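Local coordinates for enoyl-[acyl-carrier-protein] reductase [FMN] (Thermotoga maritima, PDB 5GVJ) that probably reduces enoyl groups carried on acyl carrier protein, a step of fatty-acid synthesis, using NADH and a bound FMN, at residues G112-P117 / G132-I137; N164-A169 / G186-Q191. The protein carries 1 engineered substitution. All coordinates share one frame; numbering follows the deposited sequence.

Contact 1: G112-P117 / G132-I137; sequences GTKVIP and GADAVI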
loop_
_atom_site.group_PDB
_atom_site.type_symbol
_atom_site.label_atom_id
_atom_site.label_comp_id
_atom_site.label_asym_id
_atom_site.label_seq_id
_atom_site.Cartn_x
_atom_site.Cartn_y
_atom_site.Cartn_z
ATOM N N GLY A 112 -12.372 -13.844 28.873
ATOM C CA GLY A 112 -11.050 -13.252 29.010
ATOM C C GLY A 112 -10.161 -13.310 27.785
ATOM O O GLY A 112 -8.985 -12.933 27.873
ATOM N N THR A 113 -10.673 -13.778 26.655
ATOM C CA THR A 113 -9.891 -13.832 25.431
ATOM C C THR A 113 -9.907 -12.468 24.744
ATOM O O THR A 113 -10.935 -11.785 24.726
ATOM C CB THR A 113 -10.465 -14.912 24.513
ATOM O OG1 THR A 113 -10.272 -16.195 25.119
ATOM C CG2 THR A 113 -9.795 -14.901 23.149
ATOM N N LYS A 114 -8.756 -12.047 24.207
ATOM C CA LYS A 114 -8.704 -10.847 23.368
ATOM C C LYS A 114 -9.066 -11.236 21.942
ATOM O O LYS A 114 -8.510 -12.196 21.396
ATOM C CB LYS A 114 -7.326 -10.189 23.404
ATOM C CG LYS A 114 -6.813 -9.858 24.808
ATOM C CD LYS A 114 -7.724 -8.854 25.500
ATOM C CE LYS A 114 -7.059 -8.287 26.750
ATOM N NZ LYS A 114 -6.531 -9.360 27.631
ATOM N N VAL A 115 -10.000 -10.498 21.341
ATOM C CA VAL A 115 -10.572 -10.859 20.048
ATOM C C VAL A 115 -10.137 -9.822 19.020
ATOM O O VAL A 115 -10.368 -8.621 19.207
ATOM C CB VAL A 115 -12.101 -10.962 20.128
ATOM C CG1 VAL A 115 -12.674 -11.351 18.783
ATOM C CG2 VAL A 115 -12.496 -11.988 21.210
ATOM N N ILE A 116 -9.500 -10.284 17.943
ATOM C CA ILE A 116 -8.948 -9.384 16.929
ATOM C C ILE A 116 -9.376 -9.856 15.543
ATOM O O ILE A 116 -8.651 -10.638 14.916
ATOM C CB ILE A 116 -7.413 -9.305 17.026
ATOM C CG1 ILE A 116 -6.985 -8.939 18.448
ATOM C CG2 ILE A 116 -6.870 -8.234 16.056
ATOM C CD1 ILE A 116 -5.472 -8.868 18.642
ATOM N N PRO A 117 -10.523 -9.403 15.026
ATOM C CA PRO A 117 -10.929 -9.784 13.668
ATOM C C PRO A 117 -10.003 -9.174 12.626
ATOM O O PRO A 117 -9.471 -8.080 12.810
ATOM C CB PRO A 117 -12.348 -9.198 13.537
ATOM C CG PRO A 117 -12.789 -8.873 14.934
ATOM C CD PRO A 117 -11.515 -8.536 15.675
ATOM N N GLY A 132 -17.577 -5.319 20.133
ATOM C CA GLY A 132 -16.701 -5.586 21.252
ATOM C C GLY A 132 -15.279 -6.021 20.921
ATOM O O GLY A 132 -14.549 -6.422 21.831
ATOM N N ALA A 133 -14.851 -5.941 19.668
ATOM C CA ALA A 133 -13.489 -6.348 19.348
ATOM C C ALA A 133 -12.479 -5.540 20.159
ATOM O O ALA A 133 -12.666 -4.343 20.408
ATOM C CB ALA A 133 -13.224 -6.199 17.850
ATOM N N ASP A 134 -11.402 -6.208 20.579
ATOM C CA ASP A 134 -10.345 -5.541 21.333
ATOM C C ASP A 134 -9.386 -4.795 20.426
ATOM O O ASP A 134 -8.781 -3.811 20.854
ATOM C CB ASP A 134 -9.565 -6.555 22.173
ATOM C CG ASP A 134 -10.434 -7.202 23.235
ATOM O OD1 ASP A 134 -10.663 -6.550 24.278
ATOM O OD2 ASP A 134 -10.910 -8.332 23.019
ATOM N N ALA A 135 -9.223 -5.261 19.194
ATOM C CA ALA A 135 -8.371 -4.615 18.205
ATOM C C ALA A 135 -8.795 -5.178 16.862
ATOM O O ALA A 135 -9.603 -6.101 16.799
ATOM C CB ALA A 135 -6.880 -4.875 18.480
ATOM N N VAL A 136 -8.254 -4.616 15.783
ATOM C CA VAL A 136 -8.552 -5.128 14.451
ATOM C C VAL A 136 -7.274 -5.188 13.647
ATOM O O VAL A 136 -6.381 -4.347 13.801
ATOM C CB VAL A 136 -9.609 -4.290 13.698
ATOM C CG1 VAL A 136 -10.915 -4.308 14.446
ATOM C CG2 VAL A 136 -9.113 -2.872 13.487
ATOM N N ILE A 137 -7.185 -6.205 12.805
ATOM C CA ILE A 137 -6.127 -6.326 11.822
ATOM C C ILE A 137 -6.691 -5.787 10.518
ATOM O O ILE A 137 -7.716 -6.277 10.024
ATOM C CB ILE A 137 -5.655 -7.782 11.678
ATOM C CG1 ILE A 137 -4.985 -8.273 12.975
ATOM C CG2 ILE A 137 -4.667 -7.907 10.514
ATOM C CD1 ILE A 137 -5.023 -9.789 13.162
#

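Contact 2: N164-A169 / G186-Q191; sequences NIPVIA and GAEAVQ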
loop_
_atom_site.group_PDB
_atom_site.type_symbol
_atom_site.label_atom_id
_atom_site.label_comp_id
_atom_site.label_asym_id
_atom_site.label_seq_id
_atom_site.Cartn_x
_atom_site.Cartn_y
_atom_site.Cartn_z
ATOM N N ASN A 164 -11.566 3.633 17.655
ATOM C CA ASN A 164 -10.693 3.978 18.766
ATOM C C ASN A 164 -9.856 2.803 19.265
ATOM O O ASN A 164 -8.845 3.034 19.937
ATOM C CB ASN A 164 -11.508 4.556 19.932
ATOM C CG ASN A 164 -11.860 6.014 19.728
ATOM O OD1 ASN A 164 -11.012 6.813 19.341
ATOM N ND2 ASN A 164 -13.117 6.368 19.981
ATOM N N ILE A 165 -10.244 1.564 18.964
ATOM C CA ILE A 165 -9.470 0.391 19.383
ATOM C C ILE A 165 -8.197 0.340 18.545
ATOM O O ILE A 165 -8.163 0.936 17.460
ATOM C CB ILE A 165 -10.274 -0.911 19.239
ATOM C CG1 ILE A 165 -10.796 -1.077 17.809
ATOM C CG2 ILE A 165 -11.430 -0.945 20.229
ATOM C CD1 ILE A 165 -11.381 -2.448 17.528
ATOM N N PRO A 166 -7.141 -0.342 18.994
ATOM C CA PRO A 166 -5.902 -0.381 18.207
ATOM C C PRO A 166 -6.090 -1.109 16.889
ATOM O O PRO A 166 -6.867 -2.061 16.783
ATOM C CB PRO A 166 -4.925 -1.141 19.111
ATOM C CG PRO A 166 -5.460 -0.942 20.490
ATOM C CD PRO A 166 -6.964 -0.949 20.324
ATOM N N VAL A 167 -5.338 -0.655 15.884
ATOM C CA VAL A 167 -5.327 -1.253 14.557
ATOM C C VAL A 167 -3.975 -1.921 14.342
ATOM O O VAL A 167 -2.928 -1.355 14.685
ATOM C CB VAL A 167 -5.598 -0.193 13.468
ATOM C CG1 VAL A 167 -5.419 -0.792 12.074
ATOM C CG2 VAL A 167 -7.022 0.363 13.627
ATOM N N ILE A 168 -4.000 -3.127 13.786
ATOM C CA ILE A 168 -2.795 -3.861 13.429
ATOM C C ILE A 168 -2.749 -3.941 11.910
ATOM O O ILE A 168 -3.734 -4.338 11.275
ATOM C CB ILE A 168 -2.782 -5.257 14.078
ATOM C CG1 ILE A 168 -2.935 -5.119 15.597
ATOM C CG2 ILE A 168 -1.506 -6.007 13.730
ATOM C CD1 ILE A 168 -3.093 -6.444 16.340
ATOM N N ALA A 169 -1.628 -3.523 11.326
ATOM C CA ALA A 169 -1.485 -3.493 9.874
ATOM C C ALA A 169 -0.940 -4.827 9.385
ATOM O O ALA A 169 0.007 -5.357 9.968
ATOM C CB ALA A 169 -0.549 -2.366 9.450
ATOM N N GLY A 186 -1.173 5.024 11.270
ATOM C CA GLY A 186 -2.047 4.892 12.426
ATOM C C GLY A 186 -2.035 3.531 13.106
ATOM O O GLY A 186 -2.715 3.368 14.131
ATOM N N ALA A 187 -1.330 2.529 12.577
ATOM C CA ALA A 187 -1.281 1.234 13.241
ATOM C C ALA A 187 -0.434 1.308 14.506
ATOM O O ALA A 187 0.444 2.157 14.644
ATOM C CB ALA A 187 -0.715 0.166 12.305
ATOM N N GLU A 188 -0.700 0.382 15.437
ATOM C CA GLU A 188 0.113 0.234 16.638
ATOM C C GLU A 188 0.730 -1.156 16.756
ATOM O O GLU A 188 1.312 -1.479 17.795
ATOM C CB GLU A 188 -0.724 0.591 17.869
ATOM C CG GLU A 188 -1.233 2.022 17.721
ATOM C CD GLU A 188 -2.161 2.460 18.827
ATOM O OE1 GLU A 188 -1.654 2.777 19.915
ATOM O OE2 GLU A 188 -3.383 2.505 18.597
ATOM N N ALA A 189 0.613 -1.979 15.717
ATOM C CA ALA A 189 1.389 -3.209 15.598
ATOM C C ALA A 189 1.359 -3.620 14.133
ATOM O O ALA A 189 0.666 -3.011 13.312
ATOM C CB ALA A 189 0.853 -4.323 16.515
ATOM N N VAL A 190 2.144 -4.644 13.794
ATOM C CA VAL A 190 2.168 -5.142 12.425
ATOM C C VAL A 190 2.115 -6.660 12.447
ATOM O O VAL A 190 2.611 -7.304 13.372
ATOM C CB VAL A 190 3.410 -4.656 11.638
ATOM C CG1 VAL A 190 3.330 -3.139 11.394
ATOM C CG2 VAL A 190 4.699 -5.016 12.370
ATOM N N GLN A 191 1.511 -7.223 11.410
ATOM C CA GLN A 191 1.476 -8.661 11.198
ATOM C C GLN A 191 2.223 -8.946 9.902
ATOM O O GLN A 191 1.991 -8.271 8.895
ATOM C CB GLN A 191 0.030 -9.166 11.142
ATOM C CG GLN A 191 -0.087 -10.649 10.888
ATOM C CD GLN A 191 -1.528 -11.095 10.905
ATOM O OE1 GLN A 191 -2.383 -10.463 10.279
ATOM N NE2 GLN A 191 -1.815 -12.164 11.654
HETATM O O HOH W 1 -4.047 2.023 16.240
#

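Contact 1: G112-P117 / G132-I137
Asp134, Ile116 and Pro117 carry this contact between adjacent parallel strands of a TIM barrel, the beta-alpha-beta unit of strand 114-119, helix 122-130 and strand 136-139. Asp134 grips Val115 twice. Val115 N donates to Asp134 OD2 (2.9 Å), meeting it on the anti side of the carboxylate, and Asp134 N donates to Val115 O (3.0 Å). The carboxylate appears to take the place that a backbone carbonyl would have in a regular parallel pair. CG of Asp134 lies beside its own backbone N (chi1 -64°), which lets the side chain reach back along strand 114-119. Lys114 crosses it at about a right angle, its CD packing on the carboxylate while NZ stays 6.0 Å from OD1 of Asp134, too far for a salt bridge. An alanine at Asp134 would probably leave Val115 N without its acceptor and the CD of Lys114 without the carboxylate it lies on. Towards the barrel interior, Ile116 CG2 meets Ile137 CG1 at 3.6 Å, the two side chains crossing nearly at right angles, and Ile116 also touches Leu11 of helix 6-11. Pro117 has no N-H to give to Ala135 O; its CD abuts that oxygen at 3.3 Å, alongside the Ile116 CA-H, and also packs on Ala133 CB. Its own O takes the Ile137 N-H, at 3.0 Å and 169°.

Contact 2: N164-A169 / G186-Q191
Strands 167-169 and 189-191 run side by side in the same sense, their axes 4.5 Å apart at closest and their directions 43° apart over these short segments, consistent with the strong twist of barrel strands. Three backbone bonds tie them: Glu188 N to Val167 O (2.9 Å), Ala169 N to Ala189 O (3.1 Å) and Gln191 N to Ala169 O (2.8 Å). A water extends the seam beside Glu188, accepting from Val167 N and donating to Gly186 O and Glu188 OE2. Ile168 and Ala189 share one face, where CG1 of Ile168 rests 4.0 Å from the Ala189 CB. On the other, the methyls of Ala169 and Ala187 touch at 3.8 Å, and both pack against Ala182 of helix 176-185. The extended chain of Glu188 brings OE2 to within 3.9 Å of Pro166 CA; this oxygen forms a salt bridge with Arg6, and the side chain also packs on Tyr311 of the second subunit. Gln191, which binds FMN when the cofactor is present, bonds through NE2 to Met19 O. The buried charge of Glu188 is thus probably held by Arg6 and the water, leaving the polar ties between the strands mainly to the backbone, with apolar side chains on both faces and a residue of the FMN site at the far end.

Contacts 1 and 2 are two beta-alpha-beta units of one barrel, separated by the one that leads from strand 136-139 to strand 167-170; their centres are 11 Å apart. Contact 2 is buried throughout, whereas Lys114 and Asp134 leave contact 1 partly exposed. They join directly: Val136 O probably accepts from Ile168 N (2.7 Å), and Val136 N probably donates to Pro166 O. Helix 6-11 packs on both. Each has an acidic side chain two residues after the glycine of a Schellman motif, put to different use: Asp134 bonds to the partner backbone, whereas Glu188 turns to a water and an arginine. Ile137 of contact 1 packs against Gln191 of contact 2, lining one flank of an FMN-site residue.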